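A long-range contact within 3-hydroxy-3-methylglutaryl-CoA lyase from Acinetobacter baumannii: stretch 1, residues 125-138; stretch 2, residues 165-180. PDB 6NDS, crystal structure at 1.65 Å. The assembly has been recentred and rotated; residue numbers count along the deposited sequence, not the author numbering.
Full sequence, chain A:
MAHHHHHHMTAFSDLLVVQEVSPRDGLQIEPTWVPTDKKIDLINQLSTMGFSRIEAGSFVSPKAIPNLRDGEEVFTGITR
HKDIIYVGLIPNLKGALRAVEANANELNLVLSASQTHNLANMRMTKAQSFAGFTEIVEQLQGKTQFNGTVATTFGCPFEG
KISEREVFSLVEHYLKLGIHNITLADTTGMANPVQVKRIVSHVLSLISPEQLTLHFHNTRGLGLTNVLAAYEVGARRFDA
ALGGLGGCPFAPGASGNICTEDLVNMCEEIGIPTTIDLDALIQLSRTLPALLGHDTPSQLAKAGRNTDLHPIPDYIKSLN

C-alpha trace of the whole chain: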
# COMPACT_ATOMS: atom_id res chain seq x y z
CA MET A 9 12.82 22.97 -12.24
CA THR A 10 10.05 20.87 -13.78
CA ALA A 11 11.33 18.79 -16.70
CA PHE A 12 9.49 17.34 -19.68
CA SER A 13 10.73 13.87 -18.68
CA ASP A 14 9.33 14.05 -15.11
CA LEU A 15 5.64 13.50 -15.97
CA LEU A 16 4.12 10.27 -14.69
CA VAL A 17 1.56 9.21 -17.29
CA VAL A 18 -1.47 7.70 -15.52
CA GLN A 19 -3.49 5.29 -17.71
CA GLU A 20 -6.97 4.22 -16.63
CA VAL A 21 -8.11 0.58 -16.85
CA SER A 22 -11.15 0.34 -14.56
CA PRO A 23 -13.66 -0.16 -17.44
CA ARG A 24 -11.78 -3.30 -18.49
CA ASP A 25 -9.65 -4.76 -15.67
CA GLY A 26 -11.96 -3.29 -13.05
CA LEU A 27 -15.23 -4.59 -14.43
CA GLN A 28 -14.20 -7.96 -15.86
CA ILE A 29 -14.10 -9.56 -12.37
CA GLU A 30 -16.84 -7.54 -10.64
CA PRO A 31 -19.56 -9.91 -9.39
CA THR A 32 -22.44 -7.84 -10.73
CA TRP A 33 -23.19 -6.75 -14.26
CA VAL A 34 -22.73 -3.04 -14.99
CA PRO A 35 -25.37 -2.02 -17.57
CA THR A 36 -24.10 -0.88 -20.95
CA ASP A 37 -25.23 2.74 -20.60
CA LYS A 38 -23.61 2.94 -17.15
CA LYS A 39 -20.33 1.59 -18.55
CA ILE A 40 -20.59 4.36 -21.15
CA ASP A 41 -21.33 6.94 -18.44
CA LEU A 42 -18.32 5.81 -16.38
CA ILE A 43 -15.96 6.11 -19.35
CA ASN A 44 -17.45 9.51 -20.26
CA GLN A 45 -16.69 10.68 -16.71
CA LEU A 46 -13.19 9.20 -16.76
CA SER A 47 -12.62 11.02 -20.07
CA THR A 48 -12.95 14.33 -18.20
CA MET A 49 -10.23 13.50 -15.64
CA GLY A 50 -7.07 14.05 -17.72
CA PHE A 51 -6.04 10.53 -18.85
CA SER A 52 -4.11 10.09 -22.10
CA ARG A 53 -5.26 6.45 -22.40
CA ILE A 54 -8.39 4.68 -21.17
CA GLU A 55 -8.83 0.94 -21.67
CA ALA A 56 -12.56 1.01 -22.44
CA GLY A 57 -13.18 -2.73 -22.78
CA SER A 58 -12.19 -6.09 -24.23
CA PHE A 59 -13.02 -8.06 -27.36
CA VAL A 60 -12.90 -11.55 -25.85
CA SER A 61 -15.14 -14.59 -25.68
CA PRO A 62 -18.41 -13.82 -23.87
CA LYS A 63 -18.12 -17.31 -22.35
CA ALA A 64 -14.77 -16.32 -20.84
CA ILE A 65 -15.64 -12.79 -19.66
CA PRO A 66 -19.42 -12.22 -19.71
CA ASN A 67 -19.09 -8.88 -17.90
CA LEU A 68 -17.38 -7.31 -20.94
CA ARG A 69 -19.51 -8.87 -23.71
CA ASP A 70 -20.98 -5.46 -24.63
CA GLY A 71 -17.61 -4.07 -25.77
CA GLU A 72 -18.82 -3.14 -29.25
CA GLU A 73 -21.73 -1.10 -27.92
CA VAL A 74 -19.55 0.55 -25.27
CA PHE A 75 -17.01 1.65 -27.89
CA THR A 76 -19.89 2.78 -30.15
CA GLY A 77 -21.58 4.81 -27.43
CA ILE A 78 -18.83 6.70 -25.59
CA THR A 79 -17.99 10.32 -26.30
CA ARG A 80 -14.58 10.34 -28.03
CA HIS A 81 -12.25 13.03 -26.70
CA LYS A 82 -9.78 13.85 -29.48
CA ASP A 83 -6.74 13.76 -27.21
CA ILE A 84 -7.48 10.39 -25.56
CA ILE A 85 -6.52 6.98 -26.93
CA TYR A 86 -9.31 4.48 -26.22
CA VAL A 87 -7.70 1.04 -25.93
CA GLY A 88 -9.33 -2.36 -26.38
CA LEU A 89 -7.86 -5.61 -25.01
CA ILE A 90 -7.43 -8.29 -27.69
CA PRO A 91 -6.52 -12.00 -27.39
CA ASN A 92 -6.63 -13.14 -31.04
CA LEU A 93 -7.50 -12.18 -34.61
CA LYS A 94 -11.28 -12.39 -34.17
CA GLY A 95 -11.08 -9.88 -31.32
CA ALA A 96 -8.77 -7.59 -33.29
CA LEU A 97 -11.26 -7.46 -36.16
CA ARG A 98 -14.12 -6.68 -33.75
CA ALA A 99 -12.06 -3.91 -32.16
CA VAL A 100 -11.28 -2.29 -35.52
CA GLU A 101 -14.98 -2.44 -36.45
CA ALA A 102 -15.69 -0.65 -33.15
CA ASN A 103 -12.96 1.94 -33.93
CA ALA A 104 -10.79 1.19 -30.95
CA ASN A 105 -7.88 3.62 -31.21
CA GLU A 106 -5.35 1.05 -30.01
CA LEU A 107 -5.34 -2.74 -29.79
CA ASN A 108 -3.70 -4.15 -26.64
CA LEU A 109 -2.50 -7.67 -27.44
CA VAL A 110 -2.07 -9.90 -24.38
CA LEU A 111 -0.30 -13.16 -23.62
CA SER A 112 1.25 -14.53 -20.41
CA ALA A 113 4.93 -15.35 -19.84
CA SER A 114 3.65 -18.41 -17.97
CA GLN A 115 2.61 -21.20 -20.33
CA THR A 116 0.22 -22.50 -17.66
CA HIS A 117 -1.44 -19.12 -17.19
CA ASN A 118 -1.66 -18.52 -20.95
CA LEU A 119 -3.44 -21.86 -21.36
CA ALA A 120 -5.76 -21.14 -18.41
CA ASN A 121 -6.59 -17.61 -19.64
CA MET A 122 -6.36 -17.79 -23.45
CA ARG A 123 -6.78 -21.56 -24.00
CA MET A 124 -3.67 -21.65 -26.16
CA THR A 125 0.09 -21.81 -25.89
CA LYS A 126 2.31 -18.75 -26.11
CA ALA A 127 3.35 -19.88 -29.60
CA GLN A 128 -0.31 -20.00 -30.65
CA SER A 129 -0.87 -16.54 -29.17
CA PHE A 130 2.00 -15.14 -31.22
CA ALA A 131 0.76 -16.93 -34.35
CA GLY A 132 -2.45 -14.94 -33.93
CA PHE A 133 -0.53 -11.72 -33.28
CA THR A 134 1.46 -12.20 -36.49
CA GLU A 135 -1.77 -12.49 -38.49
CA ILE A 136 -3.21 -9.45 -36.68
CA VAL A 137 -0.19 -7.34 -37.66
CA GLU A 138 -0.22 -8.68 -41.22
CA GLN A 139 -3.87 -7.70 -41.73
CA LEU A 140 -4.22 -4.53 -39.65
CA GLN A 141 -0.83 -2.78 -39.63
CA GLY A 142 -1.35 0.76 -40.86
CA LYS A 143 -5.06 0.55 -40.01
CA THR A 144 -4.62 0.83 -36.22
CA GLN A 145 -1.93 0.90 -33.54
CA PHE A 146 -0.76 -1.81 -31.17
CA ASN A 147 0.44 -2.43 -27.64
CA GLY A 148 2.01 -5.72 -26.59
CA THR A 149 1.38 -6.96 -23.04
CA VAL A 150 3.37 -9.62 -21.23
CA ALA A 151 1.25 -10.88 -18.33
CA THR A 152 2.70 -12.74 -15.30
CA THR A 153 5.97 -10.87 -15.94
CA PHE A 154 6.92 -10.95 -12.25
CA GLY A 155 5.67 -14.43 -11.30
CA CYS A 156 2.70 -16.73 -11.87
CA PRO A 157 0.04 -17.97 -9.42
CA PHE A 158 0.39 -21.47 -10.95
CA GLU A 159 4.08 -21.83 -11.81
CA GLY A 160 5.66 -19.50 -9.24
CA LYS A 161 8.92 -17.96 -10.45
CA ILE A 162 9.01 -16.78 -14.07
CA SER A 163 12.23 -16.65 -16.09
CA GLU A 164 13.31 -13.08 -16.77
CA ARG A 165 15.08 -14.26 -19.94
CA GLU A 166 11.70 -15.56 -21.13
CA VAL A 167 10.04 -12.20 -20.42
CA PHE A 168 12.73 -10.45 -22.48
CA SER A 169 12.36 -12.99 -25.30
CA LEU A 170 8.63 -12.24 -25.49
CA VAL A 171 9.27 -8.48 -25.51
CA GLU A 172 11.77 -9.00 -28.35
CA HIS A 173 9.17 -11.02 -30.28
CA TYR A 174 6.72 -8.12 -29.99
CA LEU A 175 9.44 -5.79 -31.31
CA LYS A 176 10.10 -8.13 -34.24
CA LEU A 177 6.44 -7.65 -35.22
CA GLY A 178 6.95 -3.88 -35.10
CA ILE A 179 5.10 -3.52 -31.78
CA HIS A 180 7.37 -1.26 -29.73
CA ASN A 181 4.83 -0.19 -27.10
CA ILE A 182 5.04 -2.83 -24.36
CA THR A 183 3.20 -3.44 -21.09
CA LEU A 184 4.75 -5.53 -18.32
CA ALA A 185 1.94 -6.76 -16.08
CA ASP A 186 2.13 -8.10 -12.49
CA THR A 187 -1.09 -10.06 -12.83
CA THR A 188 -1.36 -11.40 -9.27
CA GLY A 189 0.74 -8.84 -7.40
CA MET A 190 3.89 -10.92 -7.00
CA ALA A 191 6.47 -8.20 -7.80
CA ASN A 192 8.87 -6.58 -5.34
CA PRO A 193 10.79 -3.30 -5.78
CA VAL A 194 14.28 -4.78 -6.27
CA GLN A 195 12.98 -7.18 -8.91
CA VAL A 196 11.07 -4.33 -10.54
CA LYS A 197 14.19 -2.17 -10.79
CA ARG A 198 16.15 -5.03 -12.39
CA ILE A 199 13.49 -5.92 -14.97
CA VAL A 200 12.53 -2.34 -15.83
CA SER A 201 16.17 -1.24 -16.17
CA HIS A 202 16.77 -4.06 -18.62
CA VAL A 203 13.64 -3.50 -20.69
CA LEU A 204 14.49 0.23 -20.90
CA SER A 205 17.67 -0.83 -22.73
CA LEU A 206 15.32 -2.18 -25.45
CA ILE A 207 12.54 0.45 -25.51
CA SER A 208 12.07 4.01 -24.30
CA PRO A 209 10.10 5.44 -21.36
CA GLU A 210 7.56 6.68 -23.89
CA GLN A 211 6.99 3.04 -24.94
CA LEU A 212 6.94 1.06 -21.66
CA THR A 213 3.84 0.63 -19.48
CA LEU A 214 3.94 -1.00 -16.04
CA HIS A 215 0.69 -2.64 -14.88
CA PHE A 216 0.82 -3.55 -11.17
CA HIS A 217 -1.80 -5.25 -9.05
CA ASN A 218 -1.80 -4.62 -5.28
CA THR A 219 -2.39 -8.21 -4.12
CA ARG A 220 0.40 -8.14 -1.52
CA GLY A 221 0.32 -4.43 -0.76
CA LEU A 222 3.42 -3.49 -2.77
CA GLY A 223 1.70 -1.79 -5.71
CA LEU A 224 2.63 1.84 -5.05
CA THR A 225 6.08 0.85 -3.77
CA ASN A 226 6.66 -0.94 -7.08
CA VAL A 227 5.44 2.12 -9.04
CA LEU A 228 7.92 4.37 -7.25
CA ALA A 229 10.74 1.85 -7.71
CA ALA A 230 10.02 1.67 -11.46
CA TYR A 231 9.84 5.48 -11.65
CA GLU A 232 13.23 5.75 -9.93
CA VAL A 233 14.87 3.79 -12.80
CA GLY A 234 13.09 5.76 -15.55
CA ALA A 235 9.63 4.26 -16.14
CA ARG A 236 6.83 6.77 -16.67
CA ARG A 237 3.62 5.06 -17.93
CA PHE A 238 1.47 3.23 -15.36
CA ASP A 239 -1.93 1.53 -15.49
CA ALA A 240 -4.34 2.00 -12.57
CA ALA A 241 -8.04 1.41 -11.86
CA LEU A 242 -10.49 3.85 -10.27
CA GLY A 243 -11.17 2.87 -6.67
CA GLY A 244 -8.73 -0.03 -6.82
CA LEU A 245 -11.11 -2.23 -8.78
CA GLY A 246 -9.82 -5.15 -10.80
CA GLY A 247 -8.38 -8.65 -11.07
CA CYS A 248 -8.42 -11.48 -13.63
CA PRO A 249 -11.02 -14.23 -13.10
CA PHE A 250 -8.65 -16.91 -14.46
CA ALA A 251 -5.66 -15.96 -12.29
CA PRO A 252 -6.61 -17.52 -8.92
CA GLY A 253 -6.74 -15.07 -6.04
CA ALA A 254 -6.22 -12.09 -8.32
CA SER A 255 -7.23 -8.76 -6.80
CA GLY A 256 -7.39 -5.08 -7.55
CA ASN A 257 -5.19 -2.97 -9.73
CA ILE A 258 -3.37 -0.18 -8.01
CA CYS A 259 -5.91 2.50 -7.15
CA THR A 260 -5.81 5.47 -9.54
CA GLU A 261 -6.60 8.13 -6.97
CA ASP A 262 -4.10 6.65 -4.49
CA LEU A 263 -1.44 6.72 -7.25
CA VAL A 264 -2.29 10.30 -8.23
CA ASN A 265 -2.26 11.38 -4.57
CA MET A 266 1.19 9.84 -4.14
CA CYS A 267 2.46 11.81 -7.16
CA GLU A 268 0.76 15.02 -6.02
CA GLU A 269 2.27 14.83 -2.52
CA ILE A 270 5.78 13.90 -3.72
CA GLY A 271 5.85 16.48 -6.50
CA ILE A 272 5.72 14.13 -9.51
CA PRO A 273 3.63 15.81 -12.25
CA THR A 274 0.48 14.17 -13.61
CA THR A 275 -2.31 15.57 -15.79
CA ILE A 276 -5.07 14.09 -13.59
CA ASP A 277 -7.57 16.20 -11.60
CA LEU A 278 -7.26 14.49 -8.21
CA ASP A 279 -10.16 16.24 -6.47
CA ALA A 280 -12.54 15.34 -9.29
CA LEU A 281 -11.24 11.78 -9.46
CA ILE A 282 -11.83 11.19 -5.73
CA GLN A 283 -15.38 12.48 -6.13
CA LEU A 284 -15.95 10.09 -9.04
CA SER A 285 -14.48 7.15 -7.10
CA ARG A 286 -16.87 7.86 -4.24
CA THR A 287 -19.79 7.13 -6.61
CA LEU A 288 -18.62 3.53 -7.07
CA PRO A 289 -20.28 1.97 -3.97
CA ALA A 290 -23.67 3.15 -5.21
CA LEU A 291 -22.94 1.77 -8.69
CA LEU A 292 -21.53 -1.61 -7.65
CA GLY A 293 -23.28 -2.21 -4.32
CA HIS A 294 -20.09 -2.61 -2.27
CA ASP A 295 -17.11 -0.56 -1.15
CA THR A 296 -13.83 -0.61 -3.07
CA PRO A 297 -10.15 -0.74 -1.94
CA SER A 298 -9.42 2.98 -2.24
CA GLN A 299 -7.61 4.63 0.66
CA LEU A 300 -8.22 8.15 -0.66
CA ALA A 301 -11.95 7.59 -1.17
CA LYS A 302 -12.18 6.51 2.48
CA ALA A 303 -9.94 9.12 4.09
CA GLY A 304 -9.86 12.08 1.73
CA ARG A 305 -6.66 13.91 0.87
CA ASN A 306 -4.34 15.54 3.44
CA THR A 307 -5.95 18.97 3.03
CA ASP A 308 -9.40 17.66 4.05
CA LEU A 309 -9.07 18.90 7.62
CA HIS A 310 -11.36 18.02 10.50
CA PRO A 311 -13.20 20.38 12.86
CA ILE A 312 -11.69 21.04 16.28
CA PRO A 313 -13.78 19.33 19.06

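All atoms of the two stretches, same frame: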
# COMPACT_ATOMS: atom_id res chain seq x y z
N THR A 125 -1.29 -22.00 -26.28
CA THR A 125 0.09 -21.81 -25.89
C THR A 125 0.55 -20.40 -26.27
O THR A 125 -0.11 -19.68 -27.03
CB THR A 125 0.99 -22.82 -26.58
OG1 THR A 125 0.91 -22.63 -28.00
CG2 THR A 125 0.57 -24.25 -26.26
N LYS A 126 1.70 -20.02 -25.72
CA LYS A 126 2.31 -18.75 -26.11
C LYS A 126 2.61 -18.72 -27.61
O LYS A 126 2.42 -17.69 -28.26
CB LYS A 126 3.58 -18.51 -25.31
CG LYS A 126 3.32 -18.21 -23.85
CD LYS A 126 4.63 -17.96 -23.11
CE LYS A 126 5.32 -19.23 -22.70
NZ LYS A 126 6.53 -18.91 -21.91
N ALA A 127 3.07 -19.84 -28.17
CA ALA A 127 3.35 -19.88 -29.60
C ALA A 127 2.08 -19.65 -30.41
O ALA A 127 2.10 -18.95 -31.43
CB ALA A 127 3.98 -21.22 -30.00
N GLN A 128 0.96 -20.22 -29.96
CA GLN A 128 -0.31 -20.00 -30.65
C GLN A 128 -0.76 -18.55 -30.51
O GLN A 128 -1.30 -17.98 -31.45
CB GLN A 128 -1.38 -20.94 -30.12
CG GLN A 128 -1.13 -22.39 -30.50
CD GLN A 128 -2.08 -23.36 -29.82
OE1 GLN A 128 -2.23 -23.35 -28.60
NE2 GLN A 128 -2.72 -24.21 -30.61
N SER A 129 -0.55 -17.95 -29.33
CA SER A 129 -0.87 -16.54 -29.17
C SER A 129 -0.10 -15.69 -30.17
O SER A 129 -0.67 -14.81 -30.83
CB SER A 129 -0.58 -16.09 -27.73
OG SER A 129 -1.63 -16.48 -26.85
N PHE A 130 1.20 -15.95 -30.31
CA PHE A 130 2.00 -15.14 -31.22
C PHE A 130 1.69 -15.44 -32.68
O PHE A 130 1.83 -14.55 -33.53
CB PHE A 130 3.49 -15.29 -30.92
CG PHE A 130 4.06 -14.12 -30.17
CD1 PHE A 130 4.32 -12.92 -30.83
CD2 PHE A 130 4.30 -14.20 -28.81
CE1 PHE A 130 4.82 -11.83 -30.14
CE2 PHE A 130 4.81 -13.10 -28.12
CZ PHE A 130 5.07 -11.92 -28.78
N ALA A 131 1.26 -16.66 -33.00
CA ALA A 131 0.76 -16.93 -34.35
C ALA A 131 -0.43 -16.04 -34.68
O ALA A 131 -0.55 -15.52 -35.79
CB ALA A 131 0.40 -18.41 -34.50
N GLY A 132 -1.34 -15.86 -33.71
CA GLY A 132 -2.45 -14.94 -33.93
C GLY A 132 -1.98 -13.50 -34.07
O GLY A 132 -2.44 -12.76 -34.95
N PHE A 133 -1.03 -13.09 -33.22
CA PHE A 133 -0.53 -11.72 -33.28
C PHE A 133 0.10 -11.42 -34.63
O PHE A 133 -0.09 -10.33 -35.19
CB PHE A 133 0.49 -11.49 -32.16
CG PHE A 133 -0.07 -11.61 -30.76
CD1 PHE A 133 -1.45 -11.63 -30.54
CD2 PHE A 133 0.78 -11.70 -29.68
CE1 PHE A 133 -1.95 -11.73 -29.25
CE2 PHE A 133 0.27 -11.79 -28.38
CZ PHE A 133 -1.09 -11.81 -28.17
N THR A 134 0.85 -12.38 -35.18
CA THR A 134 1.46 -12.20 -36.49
C THR A 134 0.40 -11.96 -37.56
O THR A 134 0.57 -11.10 -38.43
CB THR A 134 2.32 -13.41 -36.83
OG1 THR A 134 3.30 -13.60 -35.80
CG2 THR A 134 3.03 -13.20 -38.14
N GLU A 135 -0.70 -12.71 -37.52
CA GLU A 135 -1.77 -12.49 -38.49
C GLU A 135 -2.45 -11.14 -38.25
O GLU A 135 -2.83 -10.45 -39.20
CB GLU A 135 -2.78 -13.63 -38.43
CG GLU A 135 -3.84 -13.59 -39.51
CD GLU A 135 -3.34 -14.08 -40.86
OE1 GLU A 135 -2.38 -14.87 -40.89
OE2 GLU A 135 -3.93 -13.67 -41.89
N ILE A 136 -2.60 -10.75 -36.98
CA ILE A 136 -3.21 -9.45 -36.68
C ILE A 136 -2.39 -8.32 -37.30
O ILE A 136 -2.93 -7.41 -37.94
CB ILE A 136 -3.35 -9.27 -35.16
CG1 ILE A 136 -4.47 -10.16 -34.63
CG2 ILE A 136 -3.59 -7.80 -34.82
CD1 ILE A 136 -4.36 -10.40 -33.14
N VAL A 137 -1.07 -8.36 -37.10
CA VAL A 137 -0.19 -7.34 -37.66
C VAL A 137 -0.23 -7.37 -39.18
O VAL A 137 -0.27 -6.33 -39.84
CB VAL A 137 1.23 -7.52 -37.10
CG1 VAL A 137 2.23 -6.69 -37.89
CG2 VAL A 137 1.28 -7.15 -35.62
N GLU A 138 -0.23 -8.57 -39.77
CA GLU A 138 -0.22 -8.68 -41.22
C GLU A 138 -1.47 -8.05 -41.83
O GLU A 138 -1.40 -7.40 -42.88
CB GLU A 138 -0.09 -10.14 -41.65
N ARG A 165 14.66 -14.09 -18.55
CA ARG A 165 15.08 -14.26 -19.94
C ARG A 165 13.88 -14.54 -20.84
O ARG A 165 13.83 -14.08 -21.98
CB ARG A 165 16.10 -15.40 -20.05
N GLU A 166 12.89 -15.28 -20.33
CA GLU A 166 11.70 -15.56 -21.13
C GLU A 166 10.86 -14.31 -21.33
O GLU A 166 10.32 -14.08 -22.42
CB GLU A 166 10.88 -16.68 -20.48
CG GLU A 166 9.53 -16.95 -21.15
CD GLU A 166 9.66 -17.53 -22.56
OE1 GLU A 166 10.79 -17.86 -22.99
OE2 GLU A 166 8.62 -17.66 -23.23
N VAL A 167 10.72 -13.49 -20.28
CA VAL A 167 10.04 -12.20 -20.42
C VAL A 167 10.70 -11.37 -21.52
O VAL A 167 10.02 -10.85 -22.42
CB VAL A 167 10.04 -11.44 -19.08
CG1 VAL A 167 9.56 -10.01 -19.27
CG2 VAL A 167 9.16 -12.19 -18.07
N PHE A 168 12.03 -11.26 -21.48
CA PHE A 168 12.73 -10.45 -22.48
C PHE A 168 12.58 -11.03 -23.88
O PHE A 168 12.48 -10.28 -24.86
CB PHE A 168 14.21 -10.34 -22.10
CG PHE A 168 14.44 -9.80 -20.70
CD1 PHE A 168 15.52 -10.22 -19.94
CD2 PHE A 168 13.57 -8.87 -20.15
CE1 PHE A 168 15.73 -9.73 -18.66
CE2 PHE A 168 13.77 -8.37 -18.88
CZ PHE A 168 14.85 -8.80 -18.13
N SER A 169 12.56 -12.36 -24.00
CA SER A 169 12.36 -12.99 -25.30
C SER A 169 10.99 -12.64 -25.88
O SER A 169 10.85 -12.42 -27.09
CB SER A 169 12.52 -14.50 -25.18
OG SER A 169 12.24 -15.15 -26.40
N LEU A 170 9.96 -12.60 -25.02
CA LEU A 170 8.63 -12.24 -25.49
C LEU A 170 8.56 -10.77 -25.89
O LEU A 170 7.95 -10.43 -26.91
CB LEU A 170 7.60 -12.55 -24.40
CG LEU A 170 7.50 -14.04 -24.04
CD1 LEU A 170 6.72 -14.22 -22.74
CD2 LEU A 170 6.88 -14.84 -25.17
N VAL A 171 9.18 -9.89 -25.11
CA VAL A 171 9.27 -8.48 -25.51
C VAL A 171 9.95 -8.36 -26.88
O VAL A 171 9.47 -7.64 -27.76
CB VAL A 171 10.02 -7.66 -24.44
CG1 VAL A 171 10.30 -6.26 -24.99
CG2 VAL A 171 9.20 -7.59 -23.15
N GLU A 172 11.07 -9.07 -27.07
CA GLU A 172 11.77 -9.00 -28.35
C GLU A 172 10.89 -9.51 -29.49
O GLU A 172 10.96 -8.99 -30.61
CB GLU A 172 13.07 -9.80 -28.27
CG GLU A 172 14.14 -9.16 -27.40
CD GLU A 172 15.40 -9.99 -27.31
OE1 GLU A 172 16.50 -9.40 -27.29
OE2 GLU A 172 15.30 -11.24 -27.26
N HIS A 173 10.06 -10.51 -29.23
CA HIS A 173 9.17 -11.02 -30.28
C HIS A 173 8.14 -9.96 -30.67
O HIS A 173 7.83 -9.79 -31.85
CB HIS A 173 8.49 -12.30 -29.81
CG HIS A 173 7.92 -13.13 -30.91
ND1 HIS A 173 7.68 -12.64 -32.18
CD2 HIS A 173 7.53 -14.43 -30.94
CE1 HIS A 173 7.18 -13.60 -32.94
NE2 HIS A 173 7.07 -14.70 -32.21
N TYR A 174 7.59 -9.25 -29.68
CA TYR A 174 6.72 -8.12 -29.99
C TYR A 174 7.44 -7.10 -30.88
O TYR A 174 6.88 -6.62 -31.88
CB TYR A 174 6.24 -7.46 -28.70
CG TYR A 174 4.99 -8.05 -28.08
CD1 TYR A 174 3.84 -8.27 -28.82
CD2 TYR A 174 4.97 -8.37 -26.73
CE1 TYR A 174 2.69 -8.79 -28.23
CE2 TYR A 174 3.84 -8.89 -26.13
CZ TYR A 174 2.70 -9.10 -26.88
OH TYR A 174 1.58 -9.61 -26.26
N LEU A 175 8.68 -6.76 -30.52
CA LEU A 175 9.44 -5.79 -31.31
C LEU A 175 9.65 -6.27 -32.74
O LEU A 175 9.61 -5.48 -33.68
CB LEU A 175 10.79 -5.50 -30.65
CG LEU A 175 10.89 -4.28 -29.71
CD1 LEU A 175 9.69 -4.16 -28.82
CD2 LEU A 175 12.15 -4.35 -28.88
N LYS A 176 9.89 -7.58 -32.91
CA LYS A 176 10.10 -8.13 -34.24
C LYS A 176 8.87 -7.94 -35.12
O LYS A 176 8.99 -7.78 -36.34
CB LYS A 176 10.47 -9.61 -34.15
CG LYS A 176 11.84 -9.85 -33.54
CD LYS A 176 12.30 -11.29 -33.73
CE LYS A 176 12.94 -11.85 -32.46
NZ LYS A 176 11.96 -12.63 -31.66
N LEU A 177 7.68 -7.95 -34.53
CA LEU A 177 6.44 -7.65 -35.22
C LEU A 177 6.20 -6.16 -35.39
O LEU A 177 5.14 -5.77 -35.90
CB LEU A 177 5.25 -8.27 -34.48
CG LEU A 177 5.18 -9.80 -34.43
CD1 LEU A 177 3.89 -10.23 -33.75
CD2 LEU A 177 5.28 -10.37 -35.82
N GLY A 178 7.13 -5.31 -34.98
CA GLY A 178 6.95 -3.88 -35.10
C GLY A 178 6.13 -3.26 -33.99
O GLY A 178 5.73 -2.09 -34.10
N ILE A 179 5.87 -4.01 -32.92
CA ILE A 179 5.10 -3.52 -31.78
C ILE A 179 6.12 -3.09 -30.73
O ILE A 179 6.69 -3.92 -30.02
CB ILE A 179 4.14 -4.58 -31.25
CG1 ILE A 179 3.13 -4.96 -32.35
CG2 ILE A 179 3.40 -4.07 -29.99
CD1 ILE A 179 2.33 -6.21 -32.03
N HIS A 180 6.36 -1.78 -30.64
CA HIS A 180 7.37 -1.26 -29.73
C HIS A 180 6.78 -0.67 -28.46
O HIS A 180 7.54 -0.36 -27.53
CB HIS A 180 8.24 -0.20 -30.43
CG HIS A 180 9.27 -0.78 -31.36
ND1 HIS A 180 10.62 -0.71 -31.10
CD2 HIS A 180 9.14 -1.44 -32.53
CE1 HIS A 180 11.28 -1.30 -32.08
NE2 HIS A 180 10.40 -1.75 -32.96
O HOH W 1 5.00 -16.35 -34.47

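The two stretches pack as neighbouring helices that run in nearly the same direction. Helix 126-138 and helix 165-176 have axes inclined by 21°, with a closest approach of 11.2 Å. This spacing is wide enough for large side chains to lie between the backbones, and the gap narrows along the pair: the CA atoms of Lys126 and Leu170 are 9.1 Å apart, those of Phe130 and His173 8.3 Å, and those of Thr134 and Leu177 6.9 Å. The first helix is capped by Thr125, whose OG1 accepts a hydrogen bond from Gln128 N at 3.1 Å; in return, Thr125 N donates to Gln128 OE1 at 2.8 Å. The second helix ends in a Schellman motif. Gly178 adopts a positive phi of 82°, Ile179 N bonds back to Tyr174 O at 3.0 Å, and Gly178 N to Leu175 O at 2.8 Å. At these backbone angles a CB on Gly178 would be jammed against the carbonyl oxygen of Leu177, so the turn itself calls for glycine.

Phe130 is the centre of the contact, burying more surface against the opposite stretch than any other residue. Its ring forms an offset stack with that of His173, the planes only 5° from parallel and the centroids 3.8 Å apart; Phe130 CE1 comes within 3.4 Å of His173 CG. The CB of His173 also sits over the phenyl face, in a CH-pi contact. Toward Tyr174 the same ring behaves differently, directing its edge at the tyrosine face with the planes at 52°, and Phe130 CZ lies 3.9 Å from Tyr174 CD1. Leu170 and Leu177 complete the surroundings: Phe130 CE2 is 4.0 Å from Leu170 CD2, while Leu177 CD1 lies near the ring plane, 4.0 Å from Phe130 CD1.

One turn further along, Phe133 also meets Tyr174, but here the near-parallel rings are slid so far apart that they barely overlap. Their contact is therefore chiefly peripheral, with Phe133 CD2 3.8 Å from Tyr174 CE1. Leu177 bridges several residues of the first helix, its CD1 lying 4.0 Å from Phe133 CB and its CD2 3.8 Å from Thr134 OG1. The Thr134 hydroxyl is itself turned back to its own helix, donating to Phe130 O at 2.9 Å. Beyond it, Val137 extends the apolar packing past the end of the second helix, where its CG2 approaches Ile179 CD1 at 3.9 Å.

The polar component is concentrated at the opposite end. Lys126 NZ donates to Glu166 OE2 at 2.8 Å, a salt bridge and the only direct hydrogen bond between the stretches. The CA-to-CB bond of Glu166 points sideways, yet its chain bends at chi2 (67°, p) and its carboxylate comes within reach of the lysine. A single water adds a tenuous link, donating weak bonds to both Thr134 OG1 and His173 NE2.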